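Local coordinates for protein LRIM1 (Anopheles gambiae, PDB 3O53) that regulates complement-like immunity in the malaria mosquito as a heterodimer with APL1C, the part described being its leucine-rich repeat domain, at residues A[248-254]-A[294-300]; A[240-245]-A[271-276]; A[233-239]-A[260-264]; A[112-116]-A[137-142]. One frame throughout, in Å; residues are numbered along the deposited sequence.

Contact 1 of 4, residues A[248-254]-A[294-300]; sequences GFHCGTL and YCCEDLP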
loop_
_atom_site.group_PDB
_atom_site.type_symbol
_atom_site.label_atom_id
_atom_site.label_comp_id
_atom_site.label_asym_id
_atom_site.label_seq_id
_atom_site.Cartn_x
_atom_site.Cartn_y
_atom_site.Cartn_z
ATOM N N GLY A 248 -15.220 -14.415 -11.289
ATOM C CA GLY A 248 -15.978 -15.576 -11.750
ATOM C C GLY A 248 -17.254 -15.766 -10.952
ATOM O O GLY A 248 -17.467 -16.812 -10.351
ATOM N N PHE A 249 -18.110 -14.750 -10.948
ATOM C CA PHE A 249 -19.254 -14.717 -10.041
ATOM C C PHE A 249 -20.317 -15.759 -10.355
ATOM O O PHE A 249 -20.574 -16.065 -11.512
ATOM C CB PHE A 249 -19.935 -13.347 -10.094
ATOM C CG PHE A 249 -19.136 -12.250 -9.474
ATOM C CD1 PHE A 249 -18.859 -12.260 -8.117
ATOM C CD2 PHE A 249 -18.682 -11.191 -10.244
ATOM C CE1 PHE A 249 -18.125 -11.245 -7.542
ATOM C CE2 PHE A 249 -17.943 -10.169 -9.674
ATOM C CZ PHE A 249 -17.662 -10.196 -8.322
ATOM N N HIS A 250 -20.945 -16.279 -9.305
ATOM C CA HIS A 250 -22.203 -16.990 -9.439
ATOM C C HIS A 250 -23.298 -15.941 -9.588
ATOM O O HIS A 250 -23.345 -14.983 -8.817
ATOM C CB HIS A 250 -22.443 -17.862 -8.198
ATOM C CG HIS A 250 -23.877 -18.226 -7.971
ATOM N ND1 HIS A 250 -24.652 -18.849 -8.926
ATOM C CD2 HIS A 250 -24.670 -18.081 -6.883
ATOM C CE1 HIS A 250 -25.862 -19.059 -8.441
ATOM N NE2 HIS A 250 -25.900 -18.602 -7.203
ATOM N N CYS A 251 -24.164 -16.098 -10.584
ATOM C CA CYS A 251 -25.206 -15.105 -10.842
ATOM C C CYS A 251 -26.024 -14.804 -9.595
ATOM O O CYS A 251 -26.313 -13.645 -9.302
ATOM C CB CYS A 251 -26.129 -15.571 -11.970
ATOM S SG CYS A 251 -25.361 -15.475 -13.594
ATOM N N GLY A 252 -26.390 -15.844 -8.857
ATOM C CA GLY A 252 -27.176 -15.663 -7.654
ATOM C C GLY A 252 -26.535 -14.684 -6.689
ATOM O O GLY A 252 -27.231 -13.933 -6.011
ATOM N N THR A 253 -25.207 -14.680 -6.612
ATOM C CA THR A 253 -24.550 -13.831 -5.628
ATOM C C THR A 253 -24.681 -12.360 -6.035
ATOM O O THR A 253 -24.859 -11.485 -5.188
ATOM C CB THR A 253 -23.077 -14.227 -5.419
ATOM O OG1 THR A 253 -22.678 -13.894 -4.083
ATOM C CG2 THR A 253 -22.158 -13.521 -6.430
ATOM N N LEU A 254 -24.614 -12.089 -7.334
ATOM C CA LEU A 254 -24.821 -10.731 -7.825
ATOM C C LEU A 254 -26.276 -10.296 -7.621
ATOM O O LEU A 254 -26.540 -9.194 -7.153
ATOM C CB LEU A 254 -24.435 -10.627 -9.301
ATOM C CG LEU A 254 -22.944 -10.827 -9.584
ATOM C CD1 LEU A 254 -22.695 -10.951 -11.067
ATOM C CD2 LEU A 254 -22.128 -9.678 -8.994
ATOM N N TYR A 294 -21.602 -7.278 -14.741
ATOM C CA TYR A 294 -20.607 -8.339 -14.591
ATOM C C TYR A 294 -21.027 -9.699 -15.154
ATOM O O TYR A 294 -22.180 -10.087 -15.069
ATOM C CB TYR A 294 -20.222 -8.474 -13.127
ATOM C CG TYR A 294 -19.660 -7.198 -12.548
ATOM C CD1 TYR A 294 -18.576 -6.549 -13.138
ATOM C CD2 TYR A 294 -20.206 -6.649 -11.400
ATOM C CE1 TYR A 294 -18.065 -5.372 -12.592
ATOM C CE2 TYR A 294 -19.703 -5.497 -10.851
ATOM C CZ TYR A 294 -18.642 -4.863 -11.442
ATOM O OH TYR A 294 -18.169 -3.714 -10.849
ATOM N N CYS A 295 -20.070 -10.404 -15.745
ATOM C CA CYS A 295 -20.288 -11.760 -16.211
ATOM C C CYS A 295 -20.633 -12.617 -15.016
ATOM O O CYS A 295 -20.218 -12.328 -13.899
ATOM C CB CYS A 295 -19.026 -12.312 -16.879
ATOM S SG CYS A 295 -18.480 -11.331 -18.313
ATOM N N CYS A 296 -21.389 -13.677 -15.242
ATOM C CA CYS A 296 -21.667 -14.608 -14.164
ATOM C C CYS A 296 -22.106 -15.956 -14.715
ATOM O O CYS A 296 -22.545 -16.051 -15.857
ATOM C CB CYS A 296 -22.725 -14.034 -13.225
ATOM S SG CYS A 296 -24.329 -13.749 -13.989
ATOM N N GLU A 297 -21.965 -16.993 -13.892
ATOM C CA GLU A 297 -22.341 -18.347 -14.266
ATOM C C GLU A 297 -23.259 -18.874 -13.181
ATOM O O GLU A 297 -23.128 -18.497 -12.019
ATOM C CB GLU A 297 -21.094 -19.229 -14.381
ATOM C CG GLU A 297 -21.371 -20.691 -14.701
ATOM C CD GLU A 297 -21.529 -20.949 -16.189
ATOM O OE1 GLU A 297 -20.501 -21.009 -16.897
ATOM O OE2 GLU A 297 -22.680 -21.109 -16.651
ATOM N N ASP A 298 -24.203 -19.730 -13.550
ATOM C CA ASP A 298 -25.081 -20.337 -12.562
ATOM C C ASP A 298 -24.347 -21.449 -11.813
ATOM O O ASP A 298 -24.164 -22.552 -12.321
ATOM C CB ASP A 298 -26.352 -20.860 -13.221
ATOM C CG ASP A 298 -27.209 -19.742 -13.784
ATOM O OD1 ASP A 298 -27.775 -18.971 -12.982
ATOM O OD2 ASP A 298 -27.312 -19.629 -15.023
ATOM N N LEU A 299 -23.896 -21.117 -10.609
ATOM C CA LEU A 299 -23.279 -22.073 -9.705
ATOM C C LEU A 299 -24.158 -22.199 -8.463
ATOM O O LEU A 299 -23.745 -21.809 -7.367
ATOM C CB LEU A 299 -21.876 -21.599 -9.309
ATOM C CG LEU A 299 -20.965 -21.175 -10.462
ATOM C CD1 LEU A 299 -19.775 -20.359 -9.954
ATOM C CD2 LEU A 299 -20.499 -22.394 -11.244
ATOM N N PRO A 300 -25.381 -22.730 -8.639
ATOM C CA PRO A 300 -26.388 -22.921 -7.587
ATOM C C PRO A 300 -25.972 -23.997 -6.600
ATOM O O PRO A 300 -24.784 -24.290 -6.488
ATOM C CB PRO A 300 -27.609 -23.410 -8.371
ATOM C CG PRO A 300 -27.019 -24.102 -9.537
ATOM C CD PRO A 300 -25.884 -23.201 -9.940
HETATM O O HOH W 1 -17.706 -12.601 -12.994
#
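The disulfide C251–C296 joins the start of helix 251-259 to strand 294-296, with SG to SG at 2.0 Å and a chi3 of 83°. Backbone hydrogen bonds flank it. E297 N donates to F249 O at 2.9 Å, and C251 N donates to E297 O at 3.0 Å, so H250 and E297 form a single beta bridge. The H250 side chain accepts from the backbone: L299 N to H250 ND1 is 2.9 Å. Water 1 accepts from F249 N (3.0 Å) and donates to C295 O (2.7 Å). L254 and F249 both pack on C296 and Y294; L254 CD1 lies 3.8 Å from C296 CB and 4.1 Å from Y294 CB. This is the cysteine-rich C-terminal cap of a leucine-rich repeat domain. C295, the residue before C296, is bonded to C283 in a second disulfide. Strand 289-291 pairs antiparallel with strand 294-296, strand 228-229 packs against F249, H250 and L254, and helix 303-310 covers L299.

Contact 2 of 4, residues A[240-245]-A[271-276]; sequences EHFDLR and TVKKLT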
loop_
_atom_site.group_PDB
_atom_site.type_symbol
_atom_site.label_atom_id
_atom_site.label_comp_id
_atom_site.label_asym_id
_atom_site.label_seq_id
_atom_site.Cartn_x
_atom_site.Cartn_y
_atom_site.Cartn_z
ATOM N N GLU A 240 -18.315 6.131 -5.719
ATOM C CA GLU A 240 -18.343 6.642 -7.097
ATOM C C GLU A 240 -17.652 5.690 -8.084
ATOM O O GLU A 240 -17.810 5.821 -9.292
ATOM C CB GLU A 240 -17.641 7.993 -7.175
ATOM C CG GLU A 240 -18.168 9.044 -6.221
ATOM C CD GLU A 240 -17.336 10.320 -6.254
ATOM O OE1 GLU A 240 -16.303 10.341 -6.960
ATOM O OE2 GLU A 240 -17.715 11.299 -5.573
ATOM N N HIS A 241 -16.867 4.746 -7.574
ATOM C CA HIS A 241 -16.082 3.864 -8.437
ATOM C C HIS A 241 -16.066 2.480 -7.800
ATOM O O HIS A 241 -15.638 2.313 -6.658
ATOM C CB HIS A 241 -14.660 4.424 -8.622
ATOM C CG HIS A 241 -13.753 3.547 -9.436
ATOM N ND1 HIS A 241 -13.360 3.867 -10.720
ATOM C CD2 HIS A 241 -13.146 2.370 -9.143
ATOM C CE1 HIS A 241 -12.553 2.928 -11.184
ATOM N NE2 HIS A 241 -12.413 2.004 -10.249
ATOM N N PHE A 242 -16.573 1.498 -8.532
ATOM C CA PHE A 242 -16.784 0.171 -7.995
ATOM C C PHE A 242 -16.449 -0.818 -9.102
ATOM O O PHE A 242 -17.200 -0.954 -10.065
ATOM C CB PHE A 242 -18.245 0.038 -7.542
ATOM C CG PHE A 242 -18.562 -1.244 -6.817
ATOM C CD1 PHE A 242 -18.364 -1.355 -5.451
ATOM C CD2 PHE A 242 -19.096 -2.325 -7.500
ATOM C CE1 PHE A 242 -18.678 -2.530 -4.786
ATOM C CE2 PHE A 242 -19.416 -3.497 -6.844
ATOM C CZ PHE A 242 -19.212 -3.608 -5.488
ATOM N N ASP A 243 -15.319 -1.512 -8.964
ATOM C CA ASP A 243 -14.798 -2.333 -10.060
ATOM C C ASP A 243 -14.579 -3.789 -9.637
ATOM O O ASP A 243 -13.598 -4.105 -8.959
ATOM C CB ASP A 243 -13.482 -1.731 -10.551
ATOM C CG ASP A 243 -13.000 -2.340 -11.849
ATOM O OD1 ASP A 243 -13.588 -3.343 -12.290
ATOM O OD2 ASP A 243 -12.013 -1.817 -12.421
ATOM N N LEU A 244 -15.487 -4.664 -10.064
ATOM C CA LEU A 244 -15.385 -6.099 -9.805
ATOM C C LEU A 244 -15.235 -6.873 -11.105
ATOM O O LEU A 244 -15.626 -8.038 -11.187
ATOM C CB LEU A 244 -16.635 -6.608 -9.088
ATOM C CG LEU A 244 -17.013 -5.940 -7.778
ATOM C CD1 LEU A 244 -18.183 -6.673 -7.144
ATOM C CD2 LEU A 244 -15.824 -5.899 -6.832
ATOM N N ARG A 245 -14.710 -6.217 -12.137
ATOM C CA ARG A 245 -14.477 -6.876 -13.411
ATOM C C ARG A 245 -13.462 -8.002 -13.239
ATOM O O ARG A 245 -12.677 -7.979 -12.302
ATOM C CB ARG A 245 -13.936 -5.876 -14.433
ATOM C CG ARG A 245 -14.945 -4.858 -14.931
ATOM C CD ARG A 245 -14.264 -3.926 -15.904
ATOM N NE ARG A 245 -13.136 -3.251 -15.264
ATOM C CZ ARG A 245 -12.104 -2.713 -15.904
ATOM N NH1 ARG A 245 -12.022 -2.765 -17.227
ATOM N NH2 ARG A 245 -11.142 -2.121 -15.211
ATOM N N THR A 271 -18.926 2.629 -13.824
ATOM C CA THR A 271 -17.496 2.384 -13.688
ATOM C C THR A 271 -16.959 1.627 -14.895
ATOM O O THR A 271 -15.929 2.004 -15.455
ATOM C CB THR A 271 -17.182 1.599 -12.394
ATOM O OG1 THR A 271 -17.518 2.406 -11.262
ATOM C CG2 THR A 271 -15.681 1.252 -12.313
ATOM N N VAL A 272 -17.660 0.573 -15.309
ATOM C CA VAL A 272 -17.241 -0.187 -16.488
ATOM C C VAL A 272 -17.306 0.699 -17.740
ATOM O O VAL A 272 -16.380 0.709 -18.548
ATOM C CB VAL A 272 -18.092 -1.454 -16.696
ATOM C CG1 VAL A 272 -17.683 -2.159 -17.975
ATOM C CG2 VAL A 272 -17.959 -2.398 -15.494
ATOM N N LYS A 273 -18.382 1.463 -17.888
ATOM C CA LYS A 273 -18.508 2.350 -19.047
ATOM C C LYS A 273 -17.326 3.312 -19.127
ATOM O O LYS A 273 -16.693 3.455 -20.170
ATOM C CB LYS A 273 -19.807 3.159 -18.992
ATOM C CG LYS A 273 -20.104 3.862 -20.310
ATOM C CD LYS A 273 -21.287 4.807 -20.200
ATOM C CE LYS A 273 -21.523 5.536 -21.519
ATOM N NZ LYS A 273 -22.541 6.616 -21.406
ATOM N N LYS A 274 -17.036 3.973 -18.016
ATOM C CA LYS A 274 -15.955 4.947 -17.955
ATOM C C LYS A 274 -14.604 4.338 -18.363
ATOM O O LYS A 274 -13.790 5.000 -19.016
ATOM C CB LYS A 274 -15.875 5.529 -16.537
ATOM C CG LYS A 274 -14.559 6.190 -16.194
ATOM C CD LYS A 274 -14.560 6.721 -14.761
ATOM C CE LYS A 274 -14.229 5.630 -13.730
ATOM N NZ LYS A 274 -14.095 6.210 -12.358
ATOM N N LEU A 275 -14.369 3.080 -17.991
ATOM C CA LEU A 275 -13.054 2.469 -18.184
ATOM C C LEU A 275 -12.882 1.749 -19.526
ATOM O O LEU A 275 -11.762 1.579 -19.991
ATOM C CB LEU A 275 -12.742 1.499 -17.030
ATOM C CG LEU A 275 -12.619 2.154 -15.650
ATOM C CD1 LEU A 275 -12.437 1.111 -14.549
ATOM C CD2 LEU A 275 -11.474 3.172 -15.624
ATOM N N THR A 276 -13.973 1.323 -20.153
ATOM C CA THR A 276 -13.863 0.537 -21.386
ATOM C C THR A 276 -14.724 1.052 -22.538
ATOM O O THR A 276 -14.563 0.621 -23.677
ATOM C CB THR A 276 -14.277 -0.915 -21.165
ATOM O OG1 THR A 276 -15.687 -0.969 -20.896
ATOM C CG2 THR A 276 -13.484 -1.534 -20.014
HETATM O O HOH W 2 -16.899 5.542 -12.064
#
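Here the last parallel strand of the leucine-rich repeat sheet meets a helix of the C-terminal cap. Strand 241-243 is an outermost strand of that sheet, and residues 271-276 of helix 262-276 cross it almost at right angles: the axes make 82° and approach to 8.6 Å. T271 sits at the crossing. Its OG1 accepts a hydrogen bond from F242 N at 3.0 Å, so a helix side chain takes up a strand amide on the open edge. The same OG1 also bonds to V267 O within the helix. T271 CG2 lies over the face of the H241 ring in a CH-pi contact, 3.8 Å from the centroid. At the ring edge K274 NZ donates to H241 ND1 at 3.0 Å. Water 2 connects K274 NZ (2.9 Å) with E240 O (2.9 Å). D243 and R245 hold each other in a salt bridge, R245 NH2 to D243 OD2 at 2.9 Å. D243 OD1 also accepts from R245 N at 3.1 Å, an Asx turn. The guanidinium of R245 is thereby set with one face under L275, with R245 NH2 3.5 Å from L275 CD1. Strand 218-220 pairs with strand 241-243 on its other side, where W218 stacks on H241. F242 packs on V264, V267 and A268 of helix 262-276 and on Y294 of strand 294-296.

Contact 3 of 4, residues A[233-239]-A[260-264]; sequences LRFSQNL and KNQRV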
loop_
_atom_site.group_PDB
_atom_site.type_symbol
_atom_site.label_atom_id
_atom_site.label_comp_id
_atom_site.label_asym_id
_atom_site.label_seq_id
_atom_site.Cartn_x
_atom_site.Cartn_y
_atom_site.Cartn_z
ATOM N N LEU A 233 -23.438 -7.029 2.917
ATOM C CA LEU A 233 -22.615 -5.847 2.706
ATOM C C LEU A 233 -23.471 -4.672 2.235
ATOM O O LEU A 233 -24.373 -4.842 1.422
ATOM C CB LEU A 233 -21.529 -6.136 1.662
ATOM C CG LEU A 233 -20.358 -7.031 2.069
ATOM C CD1 LEU A 233 -19.454 -7.270 0.862
ATOM C CD2 LEU A 233 -19.567 -6.402 3.227
ATOM N N ARG A 234 -23.175 -3.485 2.749
ATOM C CA ARG A 234 -23.833 -2.262 2.317
ATOM C C ARG A 234 -22.790 -1.174 2.091
ATOM O O ARG A 234 -21.905 -0.975 2.917
ATOM C CB ARG A 234 -24.820 -1.786 3.386
ATOM C CG ARG A 234 -25.911 -2.779 3.729
ATOM C CD ARG A 234 -26.965 -2.883 2.636
ATOM N NE ARG A 234 -28.059 -3.759 3.047
ATOM C CZ ARG A 234 -28.073 -5.078 2.873
ATOM N NH1 ARG A 234 -27.057 -5.694 2.281
ATOM N NH2 ARG A 234 -29.108 -5.791 3.289
ATOM N N PHE A 235 -22.885 -0.470 0.972
ATOM C CA PHE A 235 -22.030 0.685 0.750
ATOM C C PHE A 235 -22.825 1.976 0.900
ATOM O O PHE A 235 -24.041 1.944 1.032
ATOM C CB PHE A 235 -21.343 0.583 -0.613
ATOM C CG PHE A 235 -20.313 -0.515 -0.666
ATOM C CD1 PHE A 235 -18.991 -0.253 -0.350
ATOM C CD2 PHE A 235 -20.681 -1.818 -0.977
ATOM C CE1 PHE A 235 -18.040 -1.264 -0.371
ATOM C CE2 PHE A 235 -19.732 -2.840 -0.995
ATOM C CZ PHE A 235 -18.411 -2.558 -0.693
ATOM N N SER A 236 -22.121 3.101 0.891
ATOM C CA SER A 236 -22.716 4.403 1.145
ATOM C C SER A 236 -22.866 5.199 -0.142
ATOM O O SER A 236 -22.440 4.761 -1.209
ATOM C CB SER A 236 -21.839 5.197 2.112
ATOM O OG SER A 236 -20.666 5.655 1.460
ATOM N N GLN A 237 -23.459 6.381 -0.026
ATOM C CA GLN A 237 -23.637 7.269 -1.168
ATOM C C GLN A 237 -22.321 7.888 -1.622
ATOM O O GLN A 237 -22.269 8.533 -2.662
ATOM C CB GLN A 237 -24.633 8.384 -0.836
ATOM C CG GLN A 237 -26.040 8.117 -1.340
ATOM C CD GLN A 237 -26.840 9.390 -1.525
ATOM O OE1 GLN A 237 -26.295 10.492 -1.472
ATOM N NE2 GLN A 237 -28.139 9.243 -1.751
ATOM N N ASN A 238 -21.268 7.711 -0.827
ATOM C CA ASN A 238 -19.938 8.193 -1.193
ATOM C C ASN A 238 -19.382 7.459 -2.404
ATOM O O ASN A 238 -18.559 7.989 -3.142
ATOM C CB ASN A 238 -18.964 8.000 -0.032
ATOM C CG ASN A 238 -19.246 8.926 1.119
ATOM O OD1 ASN A 238 -19.838 9.987 0.944
ATOM N ND2 ASN A 238 -18.815 8.534 2.313
ATOM N N LEU A 239 -19.827 6.225 -2.589
ATOM C CA LEU A 239 -19.261 5.350 -3.604
ATOM C C LEU A 239 -19.428 5.936 -5.010
ATOM O O LEU A 239 -20.540 6.210 -5.440
ATOM C CB LEU A 239 -19.934 3.982 -3.509
ATOM C CG LEU A 239 -19.354 2.854 -4.362
ATOM C CD1 LEU A 239 -18.019 2.378 -3.787
ATOM C CD2 LEU A 239 -20.346 1.698 -4.457
ATOM N N LYS A 260 -30.072 -5.338 -2.724
ATOM C CA LYS A 260 -30.118 -4.468 -1.556
ATOM C C LYS A 260 -29.078 -3.358 -1.647
ATOM O O LYS A 260 -28.880 -2.595 -0.701
ATOM C CB LYS A 260 -29.940 -5.292 -0.283
ATOM C CG LYS A 260 -31.095 -6.251 -0.047
ATOM C CD LYS A 260 -30.907 -7.073 1.211
ATOM C CE LYS A 260 -32.125 -7.942 1.490
ATOM N NZ LYS A 260 -31.927 -8.820 2.675
ATOM N N ASN A 261 -28.429 -3.278 -2.802
ATOM C CA ASN A 261 -27.487 -2.212 -3.110
ATOM C C ASN A 261 -27.719 -1.715 -4.541
ATOM O O ASN A 261 -26.806 -1.699 -5.369
ATOM C CB ASN A 261 -26.055 -2.716 -2.968
ATOM C CG ASN A 261 -25.684 -3.040 -1.526
ATOM O OD1 ASN A 261 -25.126 -2.204 -0.815
ATOM N ND2 ASN A 261 -25.996 -4.256 -1.090
ATOM N N GLN A 262 -28.952 -1.314 -4.827
ATOM C CA GLN A 262 -29.338 -0.919 -6.176
ATOM C C GLN A 262 -28.452 0.176 -6.758
ATOM O O GLN A 262 -28.086 0.131 -7.936
ATOM C CB GLN A 262 -30.803 -0.465 -6.188
ATOM C CG GLN A 262 -31.795 -1.614 -6.220
ATOM C CD GLN A 262 -31.540 -2.556 -7.383
ATOM O OE1 GLN A 262 -30.990 -2.157 -8.410
ATOM N NE2 GLN A 262 -31.934 -3.813 -7.225
ATOM N N ARG A 263 -28.125 1.174 -5.946
ATOM C CA ARG A 263 -27.246 2.248 -6.392
ATOM C C ARG A 263 -25.832 1.747 -6.702
ATOM O O ARG A 263 -25.145 2.290 -7.568
ATOM C CB ARG A 263 -27.162 3.352 -5.343
ATOM C CG ARG A 263 -26.255 4.491 -5.771
ATOM C CD ARG A 263 -26.207 5.616 -4.753
ATOM N NE ARG A 263 -25.394 6.730 -5.234
ATOM C CZ ARG A 263 -24.064 6.736 -5.227
ATOM N NH1 ARG A 263 -23.405 5.687 -4.755
ATOM N NH2 ARG A 263 -23.394 7.786 -5.685
ATOM N N VAL A 264 -25.384 0.725 -5.986
ATOM C CA VAL A 264 -24.068 0.166 -6.263
ATOM C C VAL A 264 -24.089 -0.480 -7.648
ATOM O O VAL A 264 -23.118 -0.388 -8.392
ATOM C CB VAL A 264 -23.623 -0.845 -5.173
ATOM C CG1 VAL A 264 -22.256 -1.446 -5.523
ATOM C CG2 VAL A 264 -23.573 -0.158 -3.807
HETATM O O HOH W 3 -25.521 0.313 -0.358
HETATM O O HOH W 4 -23.867 3.319 -3.284
#
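Two side chains, N261 and R263, reach from the cap to the loop of the last repeat. N261 takes chi1 -67° and chi2 -94°, which turns its amide to the loop backbone. N261 ND2 donates to L233 O at 3.0 Å, and also to F257 O. N261 OD1 accepts a weak bond from F235 N at 3.3 Å. Water 3 donates to F235 O and N261 OD1, at 2.6 Å each. R263 is extended, with its first three chi angles t, and so spans to the type I turn S236-L239. R263 NH1 and NH2 both donate to L239 O, at 3.0 and 3.3 Å. V264 CG2 touches L239 CD2 at 3.8 Å and F235 CB at 4.0 Å. R234 (m, m) folds back: its NH1 donates to L233 O (2.9 Å) and K231 O, and one guanidinium face covers K260 CB. The like charges R234 NH2 and K260 NZ are 4.2 Å apart. The direct hydrogen bonds thus pair side chain with backbone, joining loop to cap without sheet pairing.

Contact 4 of 4, residues A[112-116]-A[137-142]; sequences SRVSC and DLDEGC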
loop_
_atom_site.group_PDB
_atom_site.type_symbol
_atom_site.label_atom_id
_atom_site.label_comp_id
_atom_site.label_asym_id
_atom_site.label_seq_id
_atom_site.Cartn_x
_atom_site.Cartn_y
_atom_site.Cartn_z
ATOM N N SER A 112 11.755 -6.162 3.397
ATOM C CA SER A 112 10.907 -7.154 4.028
ATOM C C SER A 112 10.562 -6.767 5.469
ATOM O O SER A 112 9.751 -7.440 6.099
ATOM C CB SER A 112 11.558 -8.554 3.995
ATOM O OG SER A 112 12.795 -8.557 4.693
ATOM N N ARG A 113 11.157 -5.687 5.988
ATOM C CA ARG A 113 10.857 -5.223 7.347
ATOM C C ARG A 113 10.915 -3.692 7.418
ATOM O O ARG A 113 11.872 -3.076 6.954
ATOM C CB ARG A 113 11.850 -5.797 8.394
ATOM C CG ARG A 113 12.054 -7.313 8.369
ATOM C CD ARG A 113 10.962 -8.098 9.108
ATOM N NE ARG A 113 10.392 -9.112 8.223
ATOM C CZ ARG A 113 10.599 -10.422 8.290
ATOM N NH1 ARG A 113 11.353 -10.968 9.235
ATOM N NH2 ARG A 113 10.010 -11.200 7.401
ATOM N N VAL A 114 9.889 -3.084 8.006
ATOM C CA VAL A 114 9.908 -1.653 8.285
ATOM C C VAL A 114 9.521 -1.436 9.742
ATOM O O VAL A 114 8.622 -2.098 10.257
ATOM C CB VAL A 114 8.927 -0.873 7.383
ATOM C CG1 VAL A 114 9.131 0.633 7.542
ATOM C CG2 VAL A 114 9.104 -1.272 5.918
ATOM N N SER A 115 10.203 -0.506 10.399
ATOM C CA SER A 115 9.923 -0.190 11.795
ATOM C C SER A 115 9.894 1.319 11.939
ATOM O O SER A 115 10.756 2.000 11.395
ATOM C CB SER A 115 11.015 -0.773 12.704
ATOM O OG SER A 115 11.273 -2.139 12.397
ATOM N N CYS A 116 8.909 1.844 12.663
ATOM C CA CYS A 116 8.788 3.284 12.870
ATOM C C CYS A 116 8.605 3.572 14.363
ATOM O O CYS A 116 7.674 3.062 14.976
ATOM C CB CYS A 116 7.590 3.832 12.079
ATOM S SG CYS A 116 7.499 3.287 10.352
ATOM N N ASP A 137 5.107 -7.400 8.791
ATOM C CA ASP A 137 6.458 -6.966 8.409
ATOM C C ASP A 137 6.673 -5.487 8.770
ATOM O O ASP A 137 7.804 -5.037 8.968
ATOM C CB ASP A 137 6.677 -7.171 6.908
ATOM C CG ASP A 137 6.840 -8.635 6.546
ATOM O OD1 ASP A 137 6.979 -9.467 7.461
ATOM O OD2 ASP A 137 6.844 -8.948 5.350
ATOM N N LEU A 138 5.577 -4.737 8.824
ATOM C CA LEU A 138 5.584 -3.372 9.362
ATOM C C LEU A 138 5.352 -3.467 10.862
ATOM O O LEU A 138 4.455 -4.180 11.292
ATOM C CB LEU A 138 4.460 -2.548 8.724
ATOM C CG LEU A 138 4.783 -1.883 7.383
ATOM C CD1 LEU A 138 5.291 -2.884 6.372
ATOM C CD2 LEU A 138 3.554 -1.145 6.853
ATOM N N ASP A 139 6.148 -2.776 11.673
ATOM C CA ASP A 139 5.936 -2.872 13.115
ATOM C C ASP A 139 4.731 -2.020 13.486
ATOM O O ASP A 139 4.110 -1.403 12.611
ATOM C CB ASP A 139 7.198 -2.528 13.926
ATOM C CG ASP A 139 7.458 -1.046 14.032
ATOM O OD1 ASP A 139 6.813 -0.245 13.316
ATOM O OD2 ASP A 139 8.333 -0.685 14.844
ATOM N N GLU A 140 4.361 -2.017 14.759
ATOM C CA GLU A 140 3.090 -1.415 15.149
ATOM C C GLU A 140 3.136 0.102 14.986
ATOM O O GLU A 140 2.136 0.719 14.611
ATOM C CB GLU A 140 2.691 -1.859 16.566
ATOM C CG GLU A 140 2.265 -3.344 16.584
ATOM C CD GLU A 140 1.993 -3.904 17.979
ATOM O OE1 GLU A 140 1.903 -3.126 18.940
ATOM O OE2 GLU A 140 1.847 -5.136 18.106
ATOM N N GLY A 141 4.305 0.691 15.208
ATOM C CA GLY A 141 4.502 2.105 14.943
ATOM C C GLY A 141 4.187 2.444 13.495
ATOM O O GLY A 141 3.510 3.434 13.213
ATOM N N CYS A 142 4.655 1.606 12.574
ATOM C CA CYS A 142 4.421 1.819 11.146
ATOM C C CYS A 142 2.965 1.603 10.755
ATOM O O CYS A 142 2.557 1.994 9.666
ATOM C CB CYS A 142 5.304 0.884 10.309
ATOM S SG CYS A 142 7.055 1.281 10.378
#
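V114 makes the two backbone hydrogen bonds of this contact. V114 N donates to D137 O at 3.0 Å, and D139 N donates to V114 O at 2.9 Å. Together they make a single beta bridge between V114 and L138 at the outer edge of the three-stranded parallel sheet. The D139 side chain continues the pairing in place of a backbone carbonyl. Its OD1 accepts from C116 N at 3.0 Å, although the position of C116 N is less certain. The same D139 OD1 accepts from C142 N at 2.9 Å, an Asx motif that turns the chain back toward the strand. At the other end R113 NH2 and D137 OD1 form a long salt bridge of 3.5 Å, while D137 OD2 bonds to T133 N. The disulfide C116–C142 closes the contact, with SG to SG at 2.1 Å and chi3 92°. Near it V114 CG1 lies 3.6 Å from C142 SG, and V114 CG2 lies 4.2 Å from L138 CD1. G141 CA comes within 3.3 Å of C116 O, and a side chain at G141 would run into that oxygen. Strand 91-97 pairs with the other side of strand 113-116, and L127 packs on V114 and L138. The disulfide covalently ties the loop to a strand that already holds it by hydrogen bonds, joining successive coils of the repeat domain.

Contacts 1, 2 and 3 lie where the C-terminal cap meets the last repeat, on one side of the chain's centre. Their segments alternate along the chain, so the cap is interlaced with the last repeat. Contacts 1 and 2 touch, with Y294 OH 3.0 Å from L244 N, probably a hydrogen bond. Contacts 2 and 3 share helix 262-276, and F242 CZ meets V264 CG1 at 3.7 Å. Contacts 1 and 3 do not touch; their nearest atoms are about 6 Å apart. Contact 4 lies mid-solenoid on the opposite side of the centre. Its centre is about 39 Å from that of contact 1 and about 34 Å from those of contacts 2 and 3.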